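Local coordinates for aldo-keto reductase family 1, member B4 (Aldose reductase) (Schistosoma japonicum, PDB 4HBK), which probably reduces aldehydes, including the open-chain form of aldoses, to alcohols with NADPH, as other aldo-keto reductases do, at residues P148-G153 with Q163-N168. Residues are numbered along the deposited sequence; the frame is centred on the assembly and turned at random.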
loop_
_atom_site.group_PDB
_atom_site.type_symbol
_atom_site.label_atom_id
_atom_site.label_comp_id
_atom_site.label_asym_id
_atom_site.label_seq_id
_atom_site.Cartn_x
_atom_site.Cartn_y
_atom_site.Cartn_z
ATOM N N PRO A 148 -0.918 7.941 15.929
ATOM C CA PRO A 148 0.024 9.056 15.820
ATOM C C PRO A 148 1.203 8.914 16.786
ATOM O O PRO A 148 1.064 8.322 17.853
ATOM C CB PRO A 148 -0.834 10.290 16.155
ATOM C CG PRO A 148 -2.019 9.755 16.870
ATOM C CD PRO A 148 -2.258 8.370 16.356
ATOM N N LEU A 149 2.350 9.455 16.388
ATOM C CA LEU A 149 3.573 9.426 17.177
ATOM C C LEU A 149 4.026 10.868 17.375
ATOM O O LEU A 149 3.694 11.748 16.561
ATOM C CB LEU A 149 4.654 8.646 16.430
ATOM C CG LEU A 149 4.859 7.168 16.779
ATOM C CD1 LEU A 149 3.611 6.485 17.274
ATOM C CD2 LEU A 149 5.440 6.428 15.579
ATOM N N LYS A 150 4.773 11.118 18.447
ATOM C CA LYS A 150 5.210 12.477 18.769
ATOM C C LYS A 150 5.988 13.116 17.620
ATOM O O LYS A 150 6.902 12.514 17.057
ATOM C CB LYS A 150 6.049 12.487 20.052
ATOM C CG LYS A 150 6.486 13.879 20.504
ATOM C CD LYS A 150 7.344 13.826 21.770
ATOM C CE LYS A 150 8.782 13.401 21.471
ATOM N NZ LYS A 150 9.604 14.527 20.912
ATOM N N HIS A 151 5.623 14.341 17.273
ATOM C CA HIS A 151 6.303 15.055 16.201
ATOM C C HIS A 151 7.592 15.713 16.674
ATOM O O HIS A 151 7.714 16.083 17.837
ATOM C CB HIS A 151 5.391 16.145 15.636
ATOM C CG HIS A 151 6.054 17.000 14.603
ATOM N ND1 HIS A 151 6.832 18.094 14.925
ATOM C CD2 HIS A 151 6.066 16.919 13.250
ATOM C CE1 HIS A 151 7.288 18.652 13.817
ATOM N NE2 HIS A 151 6.838 17.959 12.787
ATOM N N GLY A 152 8.550 15.866 15.767
ATOM C CA GLY A 152 9.676 16.752 16.010
ATOM C C GLY A 152 10.986 16.075 16.349
ATOM O O GLY A 152 11.802 16.614 17.099
ATOM N N GLY A 153 11.198 14.896 15.785
ATOM C CA GLY A 153 12.415 14.167 16.058
ATOM C C GLY A 153 12.594 13.025 15.095
ATOM O O GLY A 153 12.494 13.196 13.877
ATOM N N GLN A 163 10.287 2.593 24.901
ATOM C CA GLN A 163 8.878 2.762 24.554
ATOM C C GLN A 163 8.725 3.839 23.498
ATOM O O GLN A 163 9.441 4.839 23.518
ATOM C CB GLN A 163 8.061 3.186 25.778
ATOM C CG GLN A 163 8.171 2.266 26.967
ATOM C CD GLN A 163 7.208 1.112 26.889
ATOM O OE1 GLN A 163 7.534 0.046 26.362
ATOM N NE2 GLN A 163 6.005 1.314 27.417
ATOM N N LEU A 164 7.771 3.643 22.595
ATOM C CA LEU A 164 7.445 4.638 21.585
ATOM C C LEU A 164 6.789 5.860 22.247
ATOM O O LEU A 164 6.051 5.724 23.222
ATOM C CB LEU A 164 6.515 4.007 20.543
ATOM C CG LEU A 164 6.995 3.879 19.092
ATOM C CD1 LEU A 164 8.467 3.647 19.003
ATOM C CD2 LEU A 164 6.226 2.785 18.331
ATOM N N CYS A 165 7.090 7.053 21.746
ATOM C CA CYS A 165 6.451 8.264 22.256
ATOM C C CYS A 165 5.169 8.513 21.464
ATOM O O CYS A 165 5.205 9.034 20.353
ATOM C CB CYS A 165 7.396 9.471 22.151
ATOM S SG CYS A 165 8.900 9.359 23.193
ATOM N N LEU A 166 4.040 8.118 22.043
ATOM C CA LEU A 166 2.738 8.213 21.392
ATOM C C LEU A 166 2.216 9.649 21.351
ATOM O O LEU A 166 2.628 10.496 22.137
ATOM C CB LEU A 166 1.732 7.323 22.130
ATOM C CG LEU A 166 1.659 5.827 21.782
ATOM C CD1 LEU A 166 2.819 5.360 20.935
ATOM C CD2 LEU A 166 1.518 4.970 23.034
ATOM N N ASP A 167 1.303 9.918 20.422
ATOM C CA ASP A 167 0.616 11.200 20.385
ATOM C C ASP A 167 -0.886 10.945 20.266
ATOM O O ASP A 167 -1.306 9.827 19.963
ATOM C CB ASP A 167 1.145 12.077 19.235
ATOM C CG ASP A 167 0.737 13.543 19.383
ATOM O OD1 ASP A 167 0.199 13.904 20.453
ATOM O OD2 ASP A 167 0.957 14.337 18.438
ATOM N N ASN A 168 -1.695 11.964 20.530
ATOM C CA ASN A 168 -3.146 11.833 20.401
ATOM C C ASN A 168 -3.716 12.831 19.391
ATOM O O ASN A 168 -3.718 14.036 19.637
ATOM C CB ASN A 168 -3.834 12.010 21.757
ATOM C CG ASN A 168 -3.340 11.020 22.795
ATOM O OD1 ASN A 168 -2.693 10.020 22.465
ATOM N ND2 ASN A 168 -3.649 11.288 24.061
HETATM O O HOH W 1 1.056 13.092 15.524
HETATM O O HOH W 2 3.297 15.923 18.369
#
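Leu149 and Leu166 stand opposite each other along the backbone as the non-hydrogen-bonded pair of a single antiparallel bridge, an example of two loop segments joined without forming a regular sheet. The flanking backbone bonds complete it: Lys150 N donates to Cys165 O (2.9 Å), and Asp167 N to Pro148 O (3.0 Å).

Apolar contacts are few. Leu149 CD1 meets Leu166 CD1 at 3.9 Å, the two side chains crossing at a slant, and Lys150 CB lies 3.9 Å from Cys165 CB. Of a different kind is the approach of Pro148 CG to Asp167 O (3.2 Å), a ring carbon resting on a carbonyl oxygen.

The Asp167 carboxylate is the side-chain group that binds the waters. Asp167 CB packs 3.6 Å from Leu149 C, and with CG anti to the backbone N (chi1 -165°) the carboxylate extends alongside 148-153. One water accepts from His151 N and donates to Asp167 OD2 (2.8 Å); another lies between that oxygen and Leu149 O. Asp167 OD1 takes Asn168 N from above its plane.

Two backbone bonds thus fix the register within the loop between strand 138-143 and helix 171-183 of the (beta/alpha)8 barrel, and the carboxylate adds water-mediated links, while its salt bridge with Arg118 ties Asp167 to another part of the chain.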